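Local coordinates for odorant binding protein (AGAP010409-PA) (Anopheles gambiae, PDB 3L4A) that probably binds and carries odorants, as a secreted all-helical member of the PBP/GOBP family of insect odorant-binding proteins, at residues 84-90 and 102-106; 63-68 and 110-114; 38-43 and 96-101. One frame throughout, in Å; residues are numbered along the deposited sequence.

Contact 1: 84-90 and 102-106; sequences CLEAKNL and SAFQC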
loop_
_atom_site.group_PDB
_atom_site.type_symbol
_atom_site.label_atom_id
_atom_site.label_comp_id
_atom_site.label_asym_id
_atom_site.label_seq_id
_atom_site.Cartn_x
_atom_site.Cartn_y
_atom_site.Cartn_z
ATOM N N CYS A 84 10.689 -9.389 2.014
ATOM C CA CYS A 84 9.648 -9.569 1.013
ATOM C C CYS A 84 9.801 -8.535 -0.097
ATOM O O CYS A 84 9.769 -8.871 -1.275
ATOM C CB CYS A 84 8.274 -9.458 1.667
ATOM S SG CYS A 84 6.896 -9.708 0.535
ATOM N N LEU A 85 9.974 -7.275 0.287
ATOM C CA LEU A 85 10.090 -6.196 -0.689
ATOM C C LEU A 85 11.348 -6.341 -1.530
ATOM O O LEU A 85 11.322 -6.120 -2.738
ATOM C CB LEU A 85 10.059 -4.835 0.024
ATOM C CG LEU A 85 8.710 -4.566 0.692
ATOM C CD1 LEU A 85 8.785 -3.460 1.734
ATOM C CD2 LEU A 85 7.671 -4.229 -0.382
ATOM N N GLU A 86 12.455 -6.713 -0.903
ATOM C CA GLU A 86 13.688 -6.917 -1.647
ATOM C C GLU A 86 13.492 -8.014 -2.692
ATOM O O GLU A 86 13.984 -7.901 -3.823
ATOM C CB GLU A 86 14.846 -7.254 -0.698
ATOM C CG GLU A 86 15.308 -6.088 0.167
ATOM C CD GLU A 86 15.953 -4.974 -0.639
ATOM O OE1 GLU A 86 16.435 -5.249 -1.759
ATOM O OE2 GLU A 86 15.979 -3.823 -0.154
ATOM N N ALA A 87 12.758 -9.061 -2.321
ATOM C CA ALA A 87 12.536 -10.192 -3.219
ATOM C C ALA A 87 11.695 -9.820 -4.433
ATOM O O ALA A 87 11.700 -10.533 -5.433
ATOM C CB ALA A 87 11.901 -11.362 -2.470
ATOM N N LYS A 88 10.982 -8.702 -4.344
ATOM C CA LYS A 88 10.138 -8.247 -5.444
ATOM C C LYS A 88 10.871 -7.386 -6.471
ATOM O O LYS A 88 10.284 -6.998 -7.486
ATOM C CB LYS A 88 8.916 -7.520 -4.897
ATOM C CG LYS A 88 7.917 -8.478 -4.286
ATOM C CD LYS A 88 6.780 -7.745 -3.629
ATOM C CE LYS A 88 5.617 -8.699 -3.368
ATOM N NZ LYS A 88 4.899 -9.058 -4.623
ATOM N N ASN A 89 12.142 -7.099 -6.207
ATOM C CA ASN A 89 12.986 -6.358 -7.145
ATOM C C ASN A 89 12.261 -5.150 -7.717
ATOM O O ASN A 89 12.169 -4.969 -8.939
ATOM C CB ASN A 89 13.476 -7.274 -8.265
ATOM C CG ASN A 89 14.421 -8.344 -7.761
ATOM O OD1 ASN A 89 15.631 -8.262 -7.963
ATOM N ND2 ASN A 89 13.874 -9.346 -7.086
ATOM N N LEU A 90 11.757 -4.329 -6.807
ATOM C CA LEU A 90 10.905 -3.205 -7.151
ATOM C C LEU A 90 11.552 -2.206 -8.103
ATOM O O LEU A 90 10.864 -1.596 -8.915
ATOM C CB LEU A 90 10.447 -2.476 -5.888
ATOM C CG LEU A 90 9.603 -3.266 -4.882
ATOM C CD1 LEU A 90 9.277 -2.392 -3.677
ATOM C CD2 LEU A 90 8.337 -3.771 -5.544
ATOM N N SER A 102 2.735 -4.082 -6.381
ATOM C CA SER A 102 3.576 -5.216 -6.023
ATOM C C SER A 102 4.136 -5.058 -4.615
ATOM O O SER A 102 4.131 -5.999 -3.824
ATOM C CB SER A 102 4.719 -5.393 -7.018
ATOM O OG SER A 102 5.477 -6.547 -6.691
ATOM N N ALA A 103 4.611 -3.860 -4.293
ATOM C CA ALA A 103 5.156 -3.600 -2.968
ATOM C C ALA A 103 4.117 -3.896 -1.897
ATOM O O ALA A 103 4.392 -4.610 -0.928
ATOM C CB ALA A 103 5.633 -2.154 -2.870
ATOM N N PHE A 104 2.915 -3.358 -2.073
ATOM C CA PHE A 104 1.886 -3.530 -1.060
ATOM C C PHE A 104 1.387 -4.970 -0.918
ATOM O O PHE A 104 0.859 -5.343 0.127
ATOM C CB PHE A 104 0.738 -2.545 -1.268
ATOM C CG PHE A 104 1.005 -1.183 -0.675
ATOM C CD1 PHE A 104 0.937 -0.989 0.697
ATOM C CD2 PHE A 104 1.336 -0.105 -1.488
ATOM C CE1 PHE A 104 1.188 0.257 1.254
ATOM C CE2 PHE A 104 1.581 1.146 -0.941
ATOM C CZ PHE A 104 1.504 1.325 0.435
ATOM N N GLN A 105 1.580 -5.794 -1.941
ATOM C CA GLN A 105 1.235 -7.204 -1.804
ATOM C C GLN A 105 1.981 -7.866 -0.639
ATOM O O GLN A 105 1.478 -8.815 -0.034
ATOM C CB GLN A 105 1.481 -7.965 -3.106
ATOM C CG GLN A 105 0.482 -7.636 -4.210
ATOM C CD GLN A 105 0.758 -8.408 -5.473
ATOM O OE1 GLN A 105 -0.164 -8.884 -6.136
ATOM N NE2 GLN A 105 2.035 -8.550 -5.811
ATOM N N CYS A 106 3.168 -7.366 -0.317
ATOM C CA CYS A 106 3.913 -7.906 0.820
ATOM C C CYS A 106 3.145 -7.757 2.122
ATOM O O CYS A 106 3.277 -8.590 3.019
ATOM C CB CYS A 106 5.266 -7.218 0.951
ATOM S SG CYS A 106 6.475 -7.848 -0.223
#

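Contact 2: 63-68 and 110-114; sequences NWENLG and DYEMY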
loop_
_atom_site.group_PDB
_atom_site.type_symbol
_atom_site.label_atom_id
_atom_site.label_comp_id
_atom_site.label_asym_id
_atom_site.label_seq_id
_atom_site.Cartn_x
_atom_site.Cartn_y
_atom_site.Cartn_z
ATOM N N ASN A 63 3.328 1.962 8.110
ATOM C CA ASN A 63 2.390 0.857 7.946
ATOM C C ASN A 63 2.082 0.111 9.249
ATOM O O ASN A 63 0.946 -0.281 9.505
ATOM C CB ASN A 63 2.867 -0.083 6.838
ATOM C CG ASN A 63 2.572 0.468 5.468
ATOM O OD1 ASN A 63 1.464 0.298 4.949
ATOM N ND2 ASN A 63 3.537 1.162 4.881
ATOM N N TRP A 64 3.101 -0.074 10.085
ATOM C CA TRP A 64 2.904 -0.671 11.400
ATOM C C TRP A 64 1.879 0.148 12.169
ATOM O O TRP A 64 0.957 -0.393 12.762
ATOM C CB TRP A 64 4.244 -0.689 12.144
ATOM C CG TRP A 64 4.186 -1.173 13.568
ATOM C CD1 TRP A 64 4.255 -0.402 14.703
ATOM C CD2 TRP A 64 4.087 -2.528 14.015
ATOM N NE1 TRP A 64 4.190 -1.196 15.815
ATOM C CE2 TRP A 64 4.085 -2.505 15.427
ATOM C CE3 TRP A 64 3.991 -3.759 13.361
ATOM C CZ2 TRP A 64 4.000 -3.662 16.190
ATOM C CZ3 TRP A 64 3.903 -4.910 14.122
ATOM C CH2 TRP A 64 3.906 -4.853 15.525
ATOM N N GLU A 65 2.033 1.462 12.126
ATOM C CA GLU A 65 1.102 2.342 12.822
ATOM C C GLU A 65 -0.289 2.304 12.188
ATOM O O GLU A 65 -1.295 2.437 12.884
ATOM C CB GLU A 65 1.661 3.763 12.870
ATOM C CG GLU A 65 2.889 3.878 13.758
ATOM C CD GLU A 65 3.558 5.245 13.681
ATOM O OE1 GLU A 65 2.926 6.206 13.197
ATOM O OE2 GLU A 65 4.723 5.359 14.115
ATOM N N ASN A 66 -0.343 2.086 10.878
ATOM C CA ASN A 66 -1.622 2.012 10.167
ATOM C C ASN A 66 -2.338 0.677 10.395
ATOM O O ASN A 66 -3.490 0.504 9.992
ATOM C CB ASN A 66 -1.400 2.268 8.675
ATOM C CG ASN A 66 -2.684 2.631 7.939
ATOM O OD1 ASN A 66 -3.503 3.399 8.441
ATOM N ND2 ASN A 66 -2.855 2.083 6.738
ATOM N N LEU A 67 -1.650 -0.253 11.052
ATOM C CA LEU A 67 -2.198 -1.556 11.408
ATOM C C LEU A 67 -2.650 -1.590 12.868
ATOM O O LEU A 67 -2.750 -2.659 13.480
ATOM C CB LEU A 67 -1.157 -2.654 11.161
ATOM C CG LEU A 67 -0.902 -2.947 9.683
ATOM C CD1 LEU A 67 0.385 -3.736 9.512
ATOM C CD2 LEU A 67 -2.074 -3.703 9.085
ATOM N N GLY A 68 -2.894 -0.414 13.436
ATOM C CA GLY A 68 -3.462 -0.324 14.770
ATOM C C GLY A 68 -2.446 -0.295 15.896
ATOM O O GLY A 68 -2.768 -0.653 17.030
ATOM N N ASP A 110 -1.008 -8.929 6.521
ATOM C CA ASP A 110 -1.080 -8.101 7.718
ATOM C C ASP A 110 -2.353 -7.265 7.745
ATOM O O ASP A 110 -3.030 -7.173 8.774
ATOM C CB ASP A 110 0.141 -7.184 7.796
ATOM C CG ASP A 110 1.441 -7.945 7.715
ATOM O OD1 ASP A 110 2.066 -8.160 8.769
ATOM O OD2 ASP A 110 1.825 -8.348 6.598
ATOM N N TYR A 111 -2.672 -6.644 6.619
ATOM C CA TYR A 111 -3.841 -5.787 6.556
ATOM C C TYR A 111 -5.108 -6.612 6.687
ATOM O O TYR A 111 -6.053 -6.204 7.363
ATOM C CB TYR A 111 -3.838 -4.942 5.275
ATOM C CG TYR A 111 -3.062 -3.653 5.443
ATOM C CD1 TYR A 111 -3.637 -2.564 6.079
ATOM C CD2 TYR A 111 -1.754 -3.533 4.992
ATOM C CE1 TYR A 111 -2.944 -1.385 6.256
ATOM C CE2 TYR A 111 -1.041 -2.351 5.162
ATOM C CZ TYR A 111 -1.643 -1.281 5.800
ATOM O OH TYR A 111 -0.966 -0.092 5.977
ATOM N N GLU A 112 -5.113 -7.789 6.075
ATOM C CA GLU A 112 -6.292 -8.645 6.148
ATOM C C GLU A 112 -6.513 -9.149 7.572
ATOM O O GLU A 112 -7.647 -9.210 8.038
ATOM C CB GLU A 112 -6.235 -9.782 5.120
ATOM C CG GLU A 112 -6.242 -9.250 3.694
ATOM C CD GLU A 112 -6.704 -10.264 2.663
ATOM O OE1 GLU A 112 -7.184 -11.349 3.055
ATOM O OE2 GLU A 112 -6.590 -9.965 1.455
ATOM N N MET A 113 -5.439 -9.477 8.279
ATOM C CA MET A 113 -5.595 -9.924 9.657
ATOM C C MET A 113 -6.146 -8.792 10.516
ATOM O O MET A 113 -7.035 -8.998 11.341
ATOM C CB MET A 113 -4.273 -10.417 10.231
ATOM C CG MET A 113 -4.445 -11.115 11.564
ATOM S SD MET A 113 -2.931 -11.883 12.143
ATOM C CE MET A 113 -2.011 -10.449 12.691
ATOM N N TYR A 114 -5.607 -7.595 10.317
ATOM C CA TYR A 114 -6.036 -6.427 11.069
ATOM C C TYR A 114 -7.504 -6.117 10.796
ATOM O O TYR A 114 -8.262 -5.798 11.712
ATOM C CB TYR A 114 -5.163 -5.227 10.704
ATOM C CG TYR A 114 -5.612 -3.932 11.335
ATOM C CD1 TYR A 114 -5.784 -3.836 12.709
ATOM C CD2 TYR A 114 -5.850 -2.802 10.565
ATOM C CE1 TYR A 114 -6.192 -2.656 13.297
ATOM C CE2 TYR A 114 -6.254 -1.610 11.150
ATOM C CZ TYR A 114 -6.421 -1.547 12.516
ATOM O OH TYR A 114 -6.824 -0.373 13.112
#

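Contact 3: 38-43 and 96-101; sequences THCFVR and LCERAY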
loop_
_atom_site.group_PDB
_atom_site.type_symbol
_atom_site.label_atom_id
_atom_site.label_comp_id
_atom_site.label_asym_id
_atom_site.label_seq_id
_atom_site.Cartn_x
_atom_site.Cartn_y
_atom_site.Cartn_z
ATOM N N THR A 38 -6.593 -0.103 -10.458
ATOM C CA THR A 38 -6.345 -0.350 -9.040
ATOM C C THR A 38 -4.861 -0.221 -8.687
ATOM O O THR A 38 -4.525 0.242 -7.595
ATOM C CB THR A 38 -6.885 -1.716 -8.606
ATOM O OG1 THR A 38 -8.303 -1.739 -8.817
ATOM C CG2 THR A 38 -6.617 -1.952 -7.133
ATOM N N HIS A 39 -3.976 -0.630 -9.588
ATOM C CA HIS A 39 -2.549 -0.448 -9.321
ATOM C C HIS A 39 -2.265 1.014 -9.022
ATOM O O HIS A 39 -1.609 1.350 -8.035
ATOM C CB HIS A 39 -1.684 -0.870 -10.507
ATOM C CG HIS A 39 -1.739 -2.330 -10.816
ATOM N ND1 HIS A 39 -1.216 -2.854 -11.980
ATOM C CD2 HIS A 39 -2.258 -3.376 -10.132
ATOM C CE1 HIS A 39 -1.403 -4.162 -11.994
ATOM N NE2 HIS A 39 -2.033 -4.506 -10.886
ATOM N N CYS A 40 -2.741 1.893 -9.894
ATOM C CA CYS A 40 -2.511 3.316 -9.713
ATOM C C CYS A 40 -3.260 3.880 -8.513
ATOM O O CYS A 40 -2.762 4.778 -7.836
ATOM C CB CYS A 40 -2.847 4.096 -10.987
ATOM S SG CYS A 40 -1.696 3.797 -12.352
ATOM N N PHE A 41 -4.443 3.343 -8.236
ATOM C CA PHE A 41 -5.201 3.757 -7.065
ATOM C C PHE A 41 -4.429 3.444 -5.776
ATOM O O PHE A 41 -4.329 4.287 -4.883
ATOM C CB PHE A 41 -6.580 3.092 -7.047
ATOM C CG PHE A 41 -7.446 3.543 -5.907
ATOM C CD1 PHE A 41 -8.116 4.756 -5.972
ATOM C CD2 PHE A 41 -7.576 2.769 -4.765
ATOM C CE1 PHE A 41 -8.915 5.182 -4.931
ATOM C CE2 PHE A 41 -8.370 3.190 -3.711
ATOM C CZ PHE A 41 -9.039 4.404 -3.793
ATOM N N VAL A 42 -3.896 2.227 -5.685
ATOM C CA VAL A 42 -3.125 1.822 -4.520
ATOM C C VAL A 42 -1.878 2.691 -4.366
ATOM O O VAL A 42 -1.549 3.135 -3.264
ATOM C CB VAL A 42 -2.769 0.338 -4.609
ATOM C CG1 VAL A 42 -1.656 -0.004 -3.620
ATOM C CG2 VAL A 42 -4.027 -0.492 -4.370
ATOM N N ARG A 43 -1.198 2.972 -5.469
ATOM C CA ARG A 43 -0.078 3.909 -5.423
ATOM C C ARG A 43 -0.518 5.256 -4.844
ATOM O O ARG A 43 0.141 5.814 -3.973
ATOM C CB ARG A 43 0.526 4.114 -6.806
ATOM C CG ARG A 43 1.586 5.205 -6.848
ATOM C CD ARG A 43 2.273 5.239 -8.193
ATOM N NE ARG A 43 3.233 6.337 -8.290
ATOM C CZ ARG A 43 2.923 7.558 -8.711
ATOM N NH1 ARG A 43 1.681 7.836 -9.094
ATOM N NH2 ARG A 43 3.857 8.496 -8.765
ATOM N N LEU A 96 5.319 2.635 -12.467
ATOM C CA LEU A 96 5.257 3.094 -11.073
ATOM C C LEU A 96 4.040 2.577 -10.315
ATOM O O LEU A 96 4.099 2.334 -9.113
ATOM C CB LEU A 96 5.269 4.623 -11.002
ATOM C CG LEU A 96 6.553 5.340 -11.404
ATOM C CD1 LEU A 96 6.447 6.808 -11.035
ATOM C CD2 LEU A 96 7.758 4.700 -10.728
ATOM N N CYS A 97 2.923 2.433 -11.013
ATOM C CA CYS A 97 1.731 1.912 -10.365
ATOM C C CYS A 97 1.890 0.428 -10.085
ATOM O O CYS A 97 1.555 -0.044 -9.000
ATOM C CB CYS A 97 0.506 2.138 -11.238
ATOM S SG CYS A 97 0.164 3.873 -11.538
ATOM N N GLU A 98 2.387 -0.315 -11.067
ATOM C CA GLU A 98 2.610 -1.741 -10.864
ATOM C C GLU A 98 3.602 -1.968 -9.714
ATOM O O GLU A 98 3.439 -2.889 -8.908
ATOM C CB GLU A 98 3.117 -2.397 -12.154
ATOM C CG GLU A 98 3.287 -3.905 -12.048
ATOM C CD GLU A 98 3.913 -4.497 -13.293
ATOM O OE1 GLU A 98 4.498 -5.596 -13.199
ATOM O OE2 GLU A 98 3.827 -3.853 -14.359
ATOM N N ARG A 99 4.624 -1.120 -9.643
ATOM C CA ARG A 99 5.621 -1.211 -8.584
ATOM C C ARG A 99 4.992 -1.040 -7.200
ATOM O O ARG A 99 5.261 -1.831 -6.286
ATOM C CB ARG A 99 6.731 -0.181 -8.801
ATOM C CG ARG A 99 7.899 -0.326 -7.843
ATOM C CD ARG A 99 8.802 0.887 -7.893
ATOM N NE ARG A 99 9.419 1.023 -9.206
ATOM C CZ ARG A 99 10.099 2.093 -9.598
ATOM N NH1 ARG A 99 10.246 3.124 -8.775
ATOM N NH2 ARG A 99 10.626 2.133 -10.815
ATOM N N ALA A 100 4.165 -0.008 -7.037
ATOM C CA ALA A 100 3.522 0.237 -5.752
ATOM C C ALA A 100 2.598 -0.914 -5.389
ATOM O O ALA A 100 2.561 -1.350 -4.242
ATOM C CB ALA A 100 2.744 1.559 -5.772
ATOM N N TYR A 101 1.837 -1.406 -6.363
ATOM C CA TYR A 101 0.914 -2.495 -6.090
ATOM C C TYR A 101 1.667 -3.755 -5.654
ATOM O O TYR A 101 1.292 -4.406 -4.671
ATOM C CB TYR A 101 0.056 -2.771 -7.324
ATOM C CG TYR A 101 -1.046 -3.776 -7.091
ATOM C CD1 TYR A 101 -0.872 -5.112 -7.428
ATOM C CD2 TYR A 101 -2.268 -3.390 -6.553
ATOM C CE1 TYR A 101 -1.882 -6.037 -7.215
ATOM C CE2 TYR A 101 -3.287 -4.312 -6.334
ATOM C CZ TYR A 101 -3.081 -5.632 -6.672
ATOM O OH TYR A 101 -4.076 -6.563 -6.468
#

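Contact 1: 84-90 and 102-106
The end of helix 75-87 and the turn after it pack against the last turn of helix 96-105. The Cys84–Cys106 disulfide joins them at one end, with SG to SG 2.1 Å and a chi3 of -90°. The CA atoms of Cys84 and Cys106 are 6.0 Å apart, and so are those of Leu85 and Ala103. Such close approach suits the small side chain of Ala103, which leaves a shallow hollow on this helix. The ends of two leucines fill it: Leu85 CD2 lies 3.8 Å and Leu90 CD1 3.7 Å from Ala103 CB. Leu85 CD2 also meets Cys106 SG at 3.8 Å, so the apolar patch runs on to the disulfide. The chain reaches Leu90 by turning at Asn89, which has positive phi. That turn brings Leu90 back beside Leu85.

Lys88 fills a second hollow. Its side chain reaches across to the end of the other helix and bends at the tip, between Ser102 and Cys106, with Lys88 CE 3.4 Å from Cys106 SG and 3.1 Å from Ser102 O. Lys88 NZ ends 3.3 Å from Ser102 OG in a weak hydrogen bond. Cys106 itself is buried, held under Lys88 and Leu85.

Val58 of strand 57-58 also touches the side chains of Leu85 and Ala103. Ser135 and His136, in the C-terminal Strep-tag sequence, lie against Leu85.

The bond joins the fourth and sixth cysteines of the chain. It is one of the three interlocked disulfides that characterise the classic insect odorant-binding protein fold.

Contact 2: 63-68 and 110-114
Leu67 lays its CD2 methyl over the face of the Tyr111 ring, a CH-pi contact with CD2 3.7 Å from the ring centroid and 15° off the ring normal. The same methyl lies 3.8 Å from Tyr114 CB, so the leucine sits between two tyrosines one helical turn apart. Leu67 CD1 also reaches Asp110 CB at 3.9 Å.

The Tyr111 hydroxyl extends to helix 60-66. Tyr111 OH donates to Asn63 OD1 at 2.7 Å and accepts from Asn66 ND2 at 3.0 Å. Both asparagines approach at the ring edge, which leaves a face for Leu67. Here the C-terminal end of helix 60-66 meets helix 108-117, the last helix of this odorant-binding protein fold. Asn63 ND2 also bonds to the carbonyl oxygens of Leu51 and Asp59, and Phe77 of helix 75-87 touches both Leu67 and Asp110.

Beyond the helix end, Leu67 O and Gly68 N lie over one face of the Tyr114 ring, with Leu67 O 3.3 Å from Tyr114 CD1. Gly68 has a phi of 89°. At its backbone angles a CB would jam against the preceding carbonyl, and it would also clash with Tyr114 CE1.

Contact 3: 38-43 and 96-101
Cys97, His39 and Tyr101 lose the most surface in this crossing of helix 36-48 and helix 96-105. The axes of segments 38-43 and 96-101 approach to 7.5 Å and cross at 69°. Cys97 lies at the centre. Its disulfide with Cys40 has SG to SG 2.0 Å and a chi3 of 96°. The CA atoms of Cys40 and Cys97 are 4.5 Å apart, so the backbones come into contact here, with His39 O 3.6 Å from Cys97 O. The bond joins the second and fifth cysteines of the chain, as in classic insect odorant-binding proteins.

His39 lies beside the bond, with its CB 3.8 Å from Cys97 CB. Its ring leans obliquely on Tyr101, with the centroids 4.5 Å apart and the planes at 41°. His39 CD2 lies over one face of the tyrosine, 3.3 Å from Tyr101 CG. Val42 CG2 meets the edge of that ring, 4.0 Å from Tyr101 CD2.

Farther along helix 36-48, Arg43 packs with its aliphatic part. Arg43 CB is 3.5 Å from Ala100 CB, and Arg43 CD is 3.6 Å from Leu96 O. The polar ends find partners in nearby loops: His39 bonds to Asp34, Tyr101 OH to the carbonyl of Phe32, and Arg43 forms a salt bridge with Asp54.

Helix 36-48 is sandwiched at this level. Phe41 points away from helix 96-105 and packs on Ile8 and Cys11 of helix 5-14, while Tyr52 of strand 52-53 touches Ala100 on helix 96-105.

Contacts 1 and 3, with centres 12 Å apart, share helix 96-105. They touch where Leu90 O lies 3.0 Å from Arg99 NE. Each holds one disulfide, so residues 96-106 are tied to two other helices. Phe104 connects all three areas: its CD2 is 3.7 Å from Val42 CG1 of contact 3, and its CE1 is 3.7 Å from Asn63 OD1 of contact 2. The centre of contact 2 is 17 Å from that of contact 1 and 19 Å from that of contact 3, across the chain's centre. The side chains of Gln105 and Tyr111 lie about 4 Å, and that of Tyr101 about 5 Å, from bound glycerol, probably from the crystallisation liquor.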